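Local structure of alpha-L-rhamnosidase (Klebsiella oxytoca, 4XHC) at residues Asp159-Glu164 against Phe187-Thr192; Ala209-Pro214 against Trp536-Tyr541; Leu338-Cys343 against Gln402-Ala407. The protein probably hydrolyses terminal alpha-L-rhamnose residues from glycosides as a two-domain GH78 alpha-L-rhamnosidase, and is captured here with rhamnose bound. All coordinates share one frame; numbering follows the deposited sequence.

Contact 1 of 3, residues Asp159-Glu164 against Phe187-Thr192; sequences DVLPAE and FRLQFT
In the N-terminal beta domain, L161 of the loop between the two antiparallel sheets reaches F187 and L189 on strand 187-200. All of the touching on its side is done by the end of the side chain, and all three residues are buried: CD1 of L161 lies 4.0 Å from CE2 of F187, and CD1 of L161 is also 4.0 Å from CD1 of L189. The second methyl adds to the latter pair, CD2 of L161 standing 4.1 Å from CD1 of L189. L161 meets both partners at roughly a right angle, and its methyl approaches the F187 ring obliquely. L189 gets its CD1 there by setting CG opposite the backbone N (chi1 -164°), which carries the branch off its own strand toward L161. L161 belongs to the short link between strand 153-158 of one sheet and strand 163-166 of the other, and the peptide bond to P162 is cis. Strand 163-166 does not neighbour 187-200 directly; strand 106-115 runs between them, with A163 bonded to C111 on one flank and Q190 to Q112 on the other. That spacing fits the 9.2 Å between the CA atoms of L161 and L189.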
ATOM      1  N   ASP A 159      12.097   0.899   1.336  1.00 49.73           N
ATOM      2  CA  ASP A 159      13.241   0.311   2.050  1.00 49.90           C
ATOM      3  C   ASP A 159      14.579   0.972   1.680  1.00 48.59           C
ATOM      4  O   ASP A 159      15.507   0.985   2.478  1.00 48.90           O
ATOM      5  CB  ASP A 159      13.344  -1.206   1.792  1.00 52.35           C
ATOM      6  CG  ASP A 159      12.175  -2.009   2.390  1.00 54.26           C
ATOM      7  OD1 ASP A 159      11.892  -1.852   3.599  1.00 55.64           O
ATOM      8  OD2 ASP A 159      11.552  -2.819   1.652  1.00 53.87           O
ATOM      9  N   VAL A 160      14.678   1.523   0.476  1.00 48.31           N
ATOM     10  CA  VAL A 160      15.957   1.978  -0.065  1.00 49.62           C
ATOM     11  C   VAL A 160      15.841   3.358  -0.701  1.00 50.03           C
ATOM     12  O   VAL A 160      14.937   3.602  -1.492  1.00 49.44           O
ATOM     13  CB  VAL A 160      16.484   1.005  -1.142  1.00 50.23           C
ATOM     14  CG1 VAL A 160      17.832   1.476  -1.678  1.00 51.92           C
ATOM     15  CG2 VAL A 160      16.590  -0.409  -0.586  1.00 50.28           C
ATOM     16  N   LEU A 161      16.776   4.240  -0.354  1.00 51.80           N
ATOM     17  CA  LEU A 161      16.849   5.588  -0.914  1.00 53.15           C
ATOM     18  C   LEU A 161      18.239   5.795  -1.521  1.00 54.96           C
ATOM     19  O   LEU A 161      19.204   5.227  -1.028  1.00 58.13           O
ATOM     20  CB  LEU A 161      16.574   6.620   0.187  1.00 52.69           C
ATOM     21  CG  LEU A 161      15.192   6.497   0.860  1.00 51.08           C
ATOM     22  CD1 LEU A 161      15.126   7.294   2.153  1.00 50.69           C
ATOM     23  CD2 LEU A 161      14.078   6.928  -0.083  1.00 49.94           C
ATOM     24  N   PRO A 162      18.369   6.565  -2.598  1.00 56.61           N
ATOM     25  CA  PRO A 162      17.258   7.208  -3.305  1.00 56.73           C
ATOM     26  C   PRO A 162      16.294   6.227  -3.982  1.00 55.77           C
ATOM     27  O   PRO A 162      16.653   5.081  -4.211  1.00 56.79           O
ATOM     28  CB  PRO A 162      17.976   8.064  -4.367  1.00 57.42           C
ATOM     29  CG  PRO A 162      19.334   7.454  -4.522  1.00 58.26           C
ATOM     30  CD  PRO A 162      19.681   6.929  -3.168  1.00 57.79           C
ATOM     31  N   ALA A 163      15.095   6.703  -4.306  1.00 55.28           N
ATOM     32  CA  ALA A 163      14.032   5.867  -4.855  1.00 55.16           C
ATOM     33  C   ALA A 163      13.420   6.505  -6.076  1.00 55.86           C
ATOM     34  O   ALA A 163      13.227   7.719  -6.110  1.00 55.22           O
ATOM     35  CB  ALA A 163      12.947   5.665  -3.812  1.00 55.11           C
ATOM     36  N   GLU A 164      13.112   5.679  -7.072  1.00 58.75           N
ATOM     37  CA  GLU A 164      12.368   6.103  -8.259  1.00 60.03           C
ATOM     38  C   GLU A 164      11.072   5.320  -8.277  1.00 57.73           C
ATOM     39  O   GLU A 164      11.103   4.109  -8.390  1.00 58.57           O
ATOM     40  CB  GLU A 164      13.183   5.830  -9.528  1.00 63.54           C
ATOM     41  CG  GLU A 164      12.440   6.115 -10.836  1.00 66.19           C
ATOM     42  CD  GLU A 164      13.348   6.573 -11.983  1.00 67.44           C
ATOM     43  OE1 GLU A 164      14.576   6.341 -11.940  1.00 67.39           O
ATOM     44  OE2 GLU A 164      12.817   7.177 -12.941  1.00 68.98           O
ATOM     45  N   PHE A 187      17.127  10.957  10.067  1.00 65.32           N
ATOM     46  CA  PHE A 187      17.113  11.425   8.672  1.00 63.51           C
ATOM     47  C   PHE A 187      15.776  12.003   8.223  1.00 61.21           C
ATOM     48  O   PHE A 187      14.736  11.782   8.849  1.00 58.69           O
ATOM     49  CB  PHE A 187      17.585  10.320   7.703  1.00 63.41           C
ATOM     50  CG  PHE A 187      16.534   9.288   7.366  1.00 62.68           C
ATOM     51  CD1 PHE A 187      16.373   8.148   8.157  1.00 63.23           C
ATOM     52  CD2 PHE A 187      15.726   9.440   6.238  1.00 61.69           C
ATOM     53  CE1 PHE A 187      15.412   7.190   7.844  1.00 62.55           C
ATOM     54  CE2 PHE A 187      14.760   8.491   5.926  1.00 61.78           C
ATOM     55  CZ  PHE A 187      14.601   7.362   6.731  1.00 61.93           C
ATOM     56  N   ARG A 188      15.841  12.750   7.122  1.00 61.31           N
ATOM     57  CA  ARG A 188      14.687  13.422   6.542  1.00 61.38           C
ATOM     58  C   ARG A 188      14.532  13.046   5.077  1.00 60.41           C
ATOM     59  O   ARG A 188      15.485  12.628   4.428  1.00 62.07           O
ATOM     60  CB  ARG A 188      14.844  14.932   6.676  1.00 62.32           C
ATOM     61  CG  ARG A 188      14.785  15.414   8.115  1.00 63.72           C
ATOM     62  CD  ARG A 188      15.309  16.830   8.258  1.00 65.11           C
ATOM     63  NE  ARG A 188      16.685  16.967   7.772  1.00 67.07           N
ATOM     64  CZ  ARG A 188      17.782  16.557   8.419  1.00 68.33           C
ATOM     65  NH1 ARG A 188      17.700  15.955   9.602  1.00 69.34           N
ATOM     66  NH2 ARG A 188      18.977  16.740   7.874  1.00 67.86           N
ATOM     67  N   LEU A 189      13.322  13.214   4.566  1.00 59.59           N
ATOM     68  CA  LEU A 189      12.992  12.850   3.204  1.00 59.80           C
ATOM     69  C   LEU A 189      12.865  14.102   2.332  1.00 60.11           C
ATOM     70  O   LEU A 189      12.400  15.145   2.789  1.00 61.64           O
ATOM     71  CB  LEU A 189      11.688  12.059   3.198  1.00 59.54           C
ATOM     72  CG  LEU A 189      11.426  11.283   1.912  1.00 60.55           C
ATOM     73  CD1 LEU A 189      12.425  10.149   1.737  1.00 61.59           C
ATOM     74  CD2 LEU A 189      10.008  10.753   1.905  1.00 60.70           C
ATOM     75  N   GLN A 190      13.256  13.982   1.067  1.00 60.33           N
ATOM     76  CA  GLN A 190      13.354  15.125   0.161  1.00 60.60           C
ATOM     77  C   GLN A 190      12.949  14.702  -1.247  1.00 59.46           C
ATOM     78  O   GLN A 190      13.615  13.871  -1.849  1.00 59.04           O
ATOM     79  CB  GLN A 190      14.797  15.630   0.181  1.00 62.51           C
ATOM     80  CG  GLN A 190      15.107  16.818  -0.709  1.00 64.36           C
ATOM     81  CD  GLN A 190      16.511  17.368  -0.465  1.00 67.99           C
ATOM     82  OE1 GLN A 190      17.443  16.643  -0.076  1.00 69.72           O
ATOM     83  NE2 GLN A 190      16.671  18.659  -0.698  1.00 69.36           N
ATOM     84  N   PHE A 191      11.861  15.268  -1.765  1.00 58.89           N
ATOM     85  CA  PHE A 191      11.392  14.959  -3.117  1.00 58.90           C
ATOM     86  C   PHE A 191      12.120  15.830  -4.124  1.00 61.45           C
ATOM     87  O   PHE A 191      12.330  17.008  -3.872  1.00 63.37           O
ATOM     88  CB  PHE A 191       9.898  15.206  -3.225  1.00 58.15           C
ATOM     89  CG  PHE A 191       9.080  14.257  -2.407  1.00 57.49           C
ATOM     90  CD1 PHE A 191       8.851  14.495  -1.070  1.00 57.83           C
ATOM     91  CD2 PHE A 191       8.564  13.107  -2.975  1.00 57.23           C
ATOM     92  CE1 PHE A 191       8.112  13.609  -0.314  1.00 57.19           C
ATOM     93  CE2 PHE A 191       7.817  12.218  -2.228  1.00 56.41           C
ATOM     94  CZ  PHE A 191       7.591  12.471  -0.895  1.00 56.69           C
ATOM     95  N   THR A 192      12.532  15.255  -5.251  1.00 63.05           N
ATOM     96  CA  THR A 192      13.251  16.023  -6.280  1.00 64.33           C
ATOM     97  C   THR A 192      12.472  16.154  -7.594  1.00 66.23           C
ATOM     98  O   THR A 192      12.825  16.983  -8.430  1.00 69.81           O
ATOM     99  CB  THR A 192      14.661  15.446  -6.576  1.00 64.71           C
ATOM    100  OG1 THR A 192      14.554  14.199  -7.279  1.00 63.84           O
ATOM    101  CG2 THR A 192      15.455  15.238  -5.285  1.00 64.66           C
TER

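Contact 2 of 3, residues Ala209-Pro214 against Trp536-Tyr541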
ATOM      1  N   ALA A 209     -14.365  25.750 -31.532  1.00 75.62           N
ATOM      2  CA  ALA A 209     -15.759  26.167 -31.599  1.00 76.10           C
ATOM      3  C   ALA A 209     -15.886  27.543 -32.268  1.00 77.32           C
ATOM      4  O   ALA A 209     -15.050  28.415 -32.073  1.00 74.78           O
ATOM      5  CB  ALA A 209     -16.370  26.185 -30.200  1.00 74.43           C
ATOM      6  N   THR A 210     -16.949  27.720 -33.047  1.00 79.65           N
ATOM      7  CA  THR A 210     -17.224  28.984 -33.733  1.00 83.26           C
ATOM      8  C   THR A 210     -17.778  30.068 -32.817  1.00 83.21           C
ATOM      9  O   THR A 210     -17.466  31.238 -32.992  1.00 88.15           O
ATOM     10  CB  THR A 210     -18.264  28.769 -34.842  1.00 85.18           C
ATOM     11  OG1 THR A 210     -17.759  27.798 -35.756  1.00 85.96           O
ATOM     12  CG2 THR A 210     -18.580  30.080 -35.598  1.00 89.22           C
ATOM     13  N   THR A 211     -18.592  29.675 -31.843  1.00 80.10           N
ATOM     14  CA  THR A 211     -19.393  30.608 -31.036  1.00 78.45           C
ATOM     15  C   THR A 211     -18.684  31.921 -30.687  1.00 79.09           C
ATOM     16  O   THR A 211     -17.558  31.915 -30.194  1.00 77.84           O
ATOM     17  CB  THR A 211     -19.894  29.919 -29.734  1.00 74.63           C
ATOM     18  OG1 THR A 211     -20.845  30.762 -29.075  1.00 72.88           O
ATOM     19  CG2 THR A 211     -18.737  29.603 -28.774  1.00 72.97           C
ATOM     20  N   SER A 212     -19.351  33.047 -30.932  1.00 81.16           N
ATOM     21  CA  SER A 212     -18.805  34.359 -30.565  1.00 85.03           C
ATOM     22  C   SER A 212     -19.207  34.781 -29.147  1.00 84.32           C
ATOM     23  O   SER A 212     -18.950  35.906 -28.730  1.00 87.24           O
ATOM     24  CB  SER A 212     -19.251  35.425 -31.575  1.00 87.89           C
ATOM     25  OG  SER A 212     -20.656  35.571 -31.551  1.00 86.82           O
ATOM     26  N   ASP A 213     -19.831  33.872 -28.408  1.00 82.82           N
ATOM     27  CA  ASP A 213     -20.259  34.133 -27.046  1.00 82.06           C
ATOM     28  C   ASP A 213     -19.198  33.627 -26.063  1.00 78.99           C
ATOM     29  O   ASP A 213     -19.006  32.415 -25.940  1.00 76.12           O
ATOM     30  CB  ASP A 213     -21.584  33.413 -26.801  1.00 82.03           C
ATOM     31  CG  ASP A 213     -22.220  33.783 -25.479  1.00 82.57           C
ATOM     32  OD1 ASP A 213     -21.515  33.843 -24.440  1.00 83.38           O
ATOM     33  OD2 ASP A 213     -23.447  33.999 -25.490  1.00 82.54           O
ATOM     34  N   PRO A 214     -18.519  34.544 -25.341  1.00 78.19           N
ATOM     35  CA  PRO A 214     -17.399  34.105 -24.487  1.00 76.23           C
ATOM     36  C   PRO A 214     -17.789  33.111 -23.383  1.00 72.63           C
ATOM     37  O   PRO A 214     -16.976  32.271 -23.006  1.00 69.76           O
ATOM     38  CB  PRO A 214     -16.862  35.415 -23.888  1.00 77.40           C
ATOM     39  CG  PRO A 214     -17.992  36.379 -23.988  1.00 79.33           C
ATOM     40  CD  PRO A 214     -18.789  35.988 -25.201  1.00 79.58           C
ATOM     41  N   TRP A 536     -21.848  19.609 -27.824  1.00 56.71           N
ATOM     42  CA  TRP A 536     -22.668  19.189 -28.965  1.00 57.06           C
ATOM     43  C   TRP A 536     -23.707  20.249 -29.326  1.00 56.53           C
ATOM     44  O   TRP A 536     -23.794  20.660 -30.478  1.00 56.33           O
ATOM     45  CB  TRP A 536     -23.357  17.845 -28.689  1.00 56.35           C
ATOM     46  CG  TRP A 536     -24.159  17.317 -29.853  1.00 57.59           C
ATOM     47  CD1 TRP A 536     -23.672  16.815 -31.026  1.00 60.87           C
ATOM     48  CD2 TRP A 536     -25.580  17.237 -29.947  1.00 57.12           C
ATOM     49  NE1 TRP A 536     -24.704  16.434 -31.850  1.00 61.20           N
ATOM     50  CE2 TRP A 536     -25.886  16.678 -31.205  1.00 59.16           C
ATOM     51  CE3 TRP A 536     -26.625  17.578 -29.089  1.00 56.66           C
ATOM     52  CZ2 TRP A 536     -27.196  16.459 -31.627  1.00 59.37           C
ATOM     53  CZ3 TRP A 536     -27.932  17.352 -29.510  1.00 57.59           C
ATOM     54  CH2 TRP A 536     -28.201  16.801 -30.769  1.00 58.06           C
ATOM     55  N   PHE A 537     -24.481  20.696 -28.340  1.00 54.88           N
ATOM     56  CA  PHE A 537     -25.480  21.742 -28.570  1.00 54.91           C
ATOM     57  C   PHE A 537     -24.849  22.988 -29.192  1.00 56.74           C
ATOM     58  O   PHE A 537     -25.377  23.555 -30.155  1.00 59.31           O
ATOM     59  CB  PHE A 537     -26.180  22.137 -27.264  1.00 53.04           C
ATOM     60  CG  PHE A 537     -27.085  21.075 -26.709  1.00 51.92           C
ATOM     61  CD1 PHE A 537     -28.145  20.581 -27.460  1.00 52.67           C
ATOM     62  CD2 PHE A 537     -26.899  20.589 -25.420  1.00 50.74           C
ATOM     63  CE1 PHE A 537     -28.985  19.608 -26.945  1.00 52.08           C
ATOM     64  CE2 PHE A 537     -27.735  19.617 -24.898  1.00 49.89           C
ATOM     65  CZ  PHE A 537     -28.780  19.127 -25.659  1.00 50.55           C
ATOM     66  N   ILE A 538     -23.721  23.412 -28.638  1.00 56.48           N
ATOM     67  CA  ILE A 538     -23.085  24.641 -29.074  1.00 58.58           C
ATOM     68  C   ILE A 538     -22.593  24.495 -30.511  1.00 61.49           C
ATOM     69  O   ILE A 538     -22.831  25.374 -31.339  1.00 63.94           O
ATOM     70  CB  ILE A 538     -21.959  25.063 -28.104  1.00 57.92           C
ATOM     71  CG1 ILE A 538     -22.581  25.549 -26.791  1.00 56.63           C
ATOM     72  CG2 ILE A 538     -21.098  26.172 -28.695  1.00 59.89           C
ATOM     73  CD1 ILE A 538     -21.631  25.533 -25.619  1.00 56.55           C
ATOM     74  N   ARG A 539     -21.949  23.371 -30.809  1.00 62.72           N
ATOM     75  CA  ARG A 539     -21.377  23.139 -32.138  1.00 65.38           C
ATOM     76  C   ARG A 539     -22.416  22.762 -33.192  1.00 66.04           C
ATOM     77  O   ARG A 539     -22.411  23.310 -34.284  1.00 68.98           O
ATOM     78  CB  ARG A 539     -20.287  22.066 -32.072  1.00 66.49           C
ATOM     79  CG  ARG A 539     -19.030  22.528 -31.354  1.00 67.58           C
ATOM     80  CD  ARG A 539     -18.221  21.362 -30.820  1.00 67.76           C
ATOM     81  NE  ARG A 539     -17.121  21.819 -29.975  1.00 67.91           N
ATOM     82  CZ  ARG A 539     -15.842  21.860 -30.336  1.00 70.47           C
ATOM     83  NH1 ARG A 539     -15.447  21.461 -31.538  1.00 73.28           N
ATOM     84  NH2 ARG A 539     -14.938  22.296 -29.472  1.00 71.18           N
ATOM     85  N   GLN A 540     -23.308  21.837 -32.860  1.00 65.25           N
ATOM     86  CA  GLN A 540     -24.313  21.342 -33.804  1.00 65.84           C
ATOM     87  C   GLN A 540     -25.370  22.387 -34.150  1.00 65.77           C
ATOM     88  O   GLN A 540     -25.810  22.442 -35.288  1.00 67.49           O
ATOM     89  CB  GLN A 540     -25.000  20.090 -33.236  1.00 64.87           C
ATOM     90  CG  GLN A 540     -25.904  19.346 -34.211  1.00 65.25           C
ATOM     91  CD  GLN A 540     -25.152  18.745 -35.370  1.00 67.41           C
ATOM     92  OE1 GLN A 540     -23.976  18.405 -35.265  1.00 69.26           O
ATOM     93  NE2 GLN A 540     -25.829  18.602 -36.484  1.00 69.49           N
ATOM     94  N   TYR A 541     -25.789  23.197 -33.176  1.00 65.28           N
ATOM     95  CA  TYR A 541     -26.827  24.216 -33.407  1.00 66.45           C
ATOM     96  C   TYR A 541     -26.269  25.623 -33.605  1.00 68.62           C
ATOM     97  O   TYR A 541     -27.028  26.580 -33.778  1.00 67.61           O
ATOM     98  CB  TYR A 541     -27.847  24.207 -32.272  1.00 64.04           C
ATOM     99  CG  TYR A 541     -28.640  22.925 -32.218  1.00 64.33           C
ATOM    100  CD1 TYR A 541     -28.126  21.799 -31.590  1.00 64.21           C
ATOM    101  CD2 TYR A 541     -29.902  22.829 -32.809  1.00 65.38           C
ATOM    102  CE1 TYR A 541     -28.844  20.617 -31.535  1.00 63.79           C
ATOM    103  CE2 TYR A 541     -30.625  21.651 -32.759  1.00 65.08           C
ATOM    104  CZ  TYR A 541     -30.085  20.552 -32.118  1.00 64.58           C
ATOM    105  OH  TYR A 541     -30.771  19.374 -32.051  1.00 64.62           O
TER
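A209 comes first, resting over one face of the R539 guanidinium. Its CB sits 4.0 Å above the guanidinium plane, shifted toward the rim, while its backbone N lies 4.1 Å from NH2 of R539 with no hydrogen bond between them. The arginine reaches this place on a chain extended from CG to NE, and its polar end is held by others: NH1 by the carbonyl of P207, just upstream, and NH2 by a salt bridge to D220. These two bonds fix the guanidinium plane against which A209 lies.

Two residues on, T211 turns its side chain to the helix, with CB 4.1 Å from CG2 of I538 and its methyl CG2 4.2 Å from that same I538 atom. Placing OG1 opposite the backbone N (chi1 -171°) leaves the hydroxyl to bond the terminal O of L543, the last residue of the chain. This is where the start and finish of the catalytic domain meet: the loop leads into helix 214-230, the first of the six-hairpin glycosidase domain, and helix 534-540 is the last. L216 of that first helix touches both T211 and I538.

The backbone N of D213 gives a weak, 3.3 Å hydrogen bond to OG1 of T211, fairly straight at 161°. As the N-cap residue of helix 214-230, D213 offers OD1 to the backbone N of Q215, and its OD2 forms a salt bridge with K490.

Contact 3 of 3, residues Leu338-Cys343 against Gln402-Ala407; sequences LALTRC and QQLKSA
L404 carries the whole contact from the side of helix 391-412, giving one methyl to each of two partners. CD2 of L404 lies 4.0 Å from SG of C343, and its other branch, CD1, stands 4.3 Å from CD2 of L340. The fork owes its reach to an extended side chain: with chi2 at 180°, CD1 is stretched away from the helix backbone. On the opposite side C343 swings SG away from its own carbonyl carbon (chi1 -60°), bringing the sulfur to the leucine branch although the CA atoms of C343 and L404 are 9.0 Å apart. L375 of helix 368-389 touches both C343 and L404, so the pair belongs to a wider apolar layer.

Two hydroxyls fold back onto their own backbones. OG1 of T341 gives a 2.6 Å bond to the carbonyl O of L338, arriving in the carbonyl plane; T341 N reaches the same oxygen, so two donors of one residue grip it. In helix 391-412 OG of S406 bonds O of Q402 at 3.2 Å, tilted 33° from the carbonyl plane, while the backbone N of S406 comes to that oxygen from the opposite face.

L340 to C343 form a type I turn, and C343 directs its CB toward helix 391-412. The contact packs that helix, through L404, against L340 and C343 of segment 338-343, within the helical catalytic domain, whose fold in GH78 enzymes is an (alpha/alpha)6 barrel.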
ATOM      1  N   LEU A 338     -38.719  -6.979 -26.615  1.00 60.85           N
ATOM      2  CA  LEU A 338     -38.748  -7.192 -25.161  1.00 59.41           C
ATOM      3  C   LEU A 338     -39.385  -6.034 -24.405  1.00 57.34           C
ATOM      4  O   LEU A 338     -40.230  -6.251 -23.540  1.00 58.92           O
ATOM      5  CB  LEU A 338     -37.346  -7.444 -24.621  1.00 57.80           C
ATOM      6  CG  LEU A 338     -36.734  -8.777 -25.060  1.00 59.87           C
ATOM      7  CD1 LEU A 338     -35.248  -8.783 -24.748  1.00 58.23           C
ATOM      8  CD2 LEU A 338     -37.439  -9.959 -24.394  1.00 61.69           C
ATOM      9  N   ALA A 339     -39.011  -4.809 -24.746  1.00 54.88           N
ATOM     10  CA  ALA A 339     -39.621  -3.639 -24.117  1.00 54.67           C
ATOM     11  C   ALA A 339     -41.154  -3.589 -24.282  1.00 56.09           C
ATOM     12  O   ALA A 339     -41.873  -3.312 -23.324  1.00 57.44           O
ATOM     13  CB  ALA A 339     -38.987  -2.364 -24.645  1.00 54.21           C
ATOM     14  N   LEU A 340     -41.656  -3.906 -25.472  1.00 56.54           N
ATOM     15  CA  LEU A 340     -43.103  -3.869 -25.714  1.00 57.48           C
ATOM     16  C   LEU A 340     -43.913  -4.831 -24.840  1.00 58.62           C
ATOM     17  O   LEU A 340     -45.121  -4.637 -24.668  1.00 60.04           O
ATOM     18  CB  LEU A 340     -43.412  -4.136 -27.193  1.00 58.89           C
ATOM     19  CG  LEU A 340     -42.975  -3.056 -28.187  1.00 57.81           C
ATOM     20  CD1 LEU A 340     -43.150  -3.570 -29.604  1.00 59.28           C
ATOM     21  CD2 LEU A 340     -43.732  -1.753 -27.984  1.00 57.16           C
ATOM     22  N   THR A 341     -43.273  -5.873 -24.308  1.00 59.15           N
ATOM     23  CA  THR A 341     -43.970  -6.808 -23.411  1.00 61.72           C
ATOM     24  C   THR A 341     -44.277  -6.186 -22.042  1.00 60.61           C
ATOM     25  O   THR A 341     -45.065  -6.734 -21.282  1.00 60.47           O
ATOM     26  CB  THR A 341     -43.186  -8.127 -23.180  1.00 62.71           C
ATOM     27  OG1 THR A 341     -41.976  -7.858 -22.460  1.00 59.89           O
ATOM     28  CG2 THR A 341     -42.866  -8.816 -24.501  1.00 63.44           C
ATOM     29  N   ARG A 342     -43.674  -5.046 -21.722  1.00 58.34           N
ATOM     30  CA  ARG A 342     -44.004  -4.388 -20.468  1.00 59.04           C
ATOM     31  C   ARG A 342     -45.303  -3.569 -20.508  1.00 58.58           C
ATOM     32  O   ARG A 342     -45.739  -3.064 -19.482  1.00 57.46           O
ATOM     33  CB  ARG A 342     -42.848  -3.517 -19.975  1.00 58.37           C
ATOM     34  CG  ARG A 342     -42.698  -3.618 -18.469  1.00 58.98           C
ATOM     35  CD  ARG A 342     -41.845  -2.520 -17.901  1.00 58.97           C
ATOM     36  NE  ARG A 342     -42.226  -2.223 -16.526  1.00 59.96           N
ATOM     37  CZ  ARG A 342     -41.676  -2.757 -15.443  1.00 59.55           C
ATOM     38  NH1 ARG A 342     -40.706  -3.659 -15.532  1.00 59.24           N
ATOM     39  NH2 ARG A 342     -42.101  -2.371 -14.252  1.00 61.41           N
ATOM     40  N   CYS A 343     -45.914  -3.434 -21.676  1.00 61.21           N
ATOM     41  CA  CYS A 343     -47.169  -2.703 -21.795  1.00 63.18           C
ATOM     42  C   CYS A 343     -48.336  -3.582 -21.413  1.00 66.51           C
ATOM     43  O   CYS A 343     -48.337  -4.756 -21.727  1.00 65.66           O
ATOM     44  CB  CYS A 343     -47.355  -2.194 -23.218  1.00 64.06           C
ATOM     45  SG  CYS A 343     -46.020  -1.084 -23.735  1.00 64.64           S
ATOM     46  N   GLN A 402     -48.593   4.657 -32.741  1.00 68.84           N
ATOM     47  CA  GLN A 402     -49.833   5.391 -32.583  1.00 71.25           C
ATOM     48  C   GLN A 402     -50.594   4.971 -31.324  1.00 66.67           C
ATOM     49  O   GLN A 402     -51.124   5.822 -30.610  1.00 63.53           O
ATOM     50  CB  GLN A 402     -50.735   5.222 -33.821  1.00 79.86           C
ATOM     51  CG  GLN A 402     -51.719   6.366 -34.017  1.00 84.35           C
ATOM     52  CD  GLN A 402     -51.121   7.715 -33.608  1.00 88.30           C
ATOM     53  OE1 GLN A 402     -51.401   8.232 -32.513  1.00 90.49           O
ATOM     54  NE2 GLN A 402     -50.258   8.267 -34.457  1.00 89.83           N
ATOM     55  N   GLN A 403     -50.667   3.662 -31.072  1.00 65.27           N
ATOM     56  CA  GLN A 403     -51.332   3.143 -29.872  1.00 62.84           C
ATOM     57  C   GLN A 403     -50.698   3.704 -28.624  1.00 58.31           C
ATOM     58  O   GLN A 403     -51.401   4.183 -27.741  1.00 58.14           O
ATOM     59  CB  GLN A 403     -51.308   1.617 -29.854  1.00 65.81           C
ATOM     60  CG  GLN A 403     -52.271   1.021 -30.866  1.00 72.62           C
ATOM     61  CD  GLN A 403     -52.067  -0.464 -31.046  1.00 76.05           C
ATOM     62  OE1 GLN A 403     -51.651  -1.155 -30.108  1.00 79.67           O
ATOM     63  NE2 GLN A 403     -52.358  -0.966 -32.246  1.00 78.29           N
ATOM     64  N   LEU A 404     -49.367   3.684 -28.573  1.00 56.41           N
ATOM     65  CA  LEU A 404     -48.630   4.139 -27.390  1.00 53.02           C
ATOM     66  C   LEU A 404     -48.813   5.635 -27.140  1.00 50.78           C
ATOM     67  O   LEU A 404     -49.032   6.049 -26.001  1.00 48.06           O
ATOM     68  CB  LEU A 404     -47.138   3.821 -27.518  1.00 52.65           C
ATOM     69  CG  LEU A 404     -46.725   2.353 -27.621  1.00 54.74           C
ATOM     70  CD1 LEU A 404     -45.213   2.240 -27.736  1.00 55.32           C
ATOM     71  CD2 LEU A 404     -47.224   1.549 -26.430  1.00 54.81           C
ATOM     72  N   LYS A 405     -48.711   6.444 -28.189  1.00 51.24           N
ATOM     73  CA  LYS A 405     -48.969   7.874 -28.053  1.00 51.58           C
ATOM     74  C   LYS A 405     -50.394   8.160 -27.561  1.00 53.25           C
ATOM     75  O   LYS A 405     -50.577   8.975 -26.659  1.00 53.08           O
ATOM     76  CB  LYS A 405     -48.742   8.601 -29.370  1.00 54.36           C
ATOM     77  CG  LYS A 405     -47.296   8.657 -29.792  1.00 54.00           C
ATOM     78  CD  LYS A 405     -47.088   9.658 -30.908  1.00 55.44           C
ATOM     79  CE  LYS A 405     -45.644   9.623 -31.359  1.00 56.53           C
ATOM     80  NZ  LYS A 405     -45.312  10.715 -32.301  1.00 59.41           N
ATOM     81  N   SER A 406     -51.395   7.507 -28.159  1.00 55.65           N
ATOM     82  CA  SER A 406     -52.785   7.657 -27.707  1.00 56.83           C
ATOM     83  C   SER A 406     -52.971   7.237 -26.254  1.00 55.30           C
ATOM     84  O   SER A 406     -53.625   7.939 -25.477  1.00 57.88           O
ATOM     85  CB  SER A 406     -53.742   6.843 -28.571  1.00 58.92           C
ATOM     86  OG  SER A 406     -53.799   7.400 -29.862  1.00 61.86           O
ATOM     87  N   ALA A 407     -52.407   6.095 -25.893  1.00 52.64           N
ATOM     88  CA  ALA A 407     -52.515   5.598 -24.538  1.00 51.27           C
ATOM     89  C   ALA A 407     -51.862   6.569 -23.543  1.00 50.91           C
ATOM     90  O   ALA A 407     -52.357   6.751 -22.428  1.00 51.79           O
ATOM     91  CB  ALA A 407     -51.890   4.221 -24.440  1.00 50.80           C
TER

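Starting from the N terminus, contact 1 comes first and is complete before the others begin: it closes a short loop of 22 residues, over half of them strand, and ties together elements of the N-terminal beta domain alone. The chain then enters the catalytic domain, where 209-214 opens contact 2. This loop is shut only at 536-541, after 321 largely helical residues, so contact 2 joins the two ends of the helical domain. Contact 3 falls within that span, linking helices 322-340 and 391-412. No two contacts touch: contacts 2 and 3 are about 17 Å apart at their nearest atoms, and contacts 1 and 3 lie on opposite sides of the chain's centre.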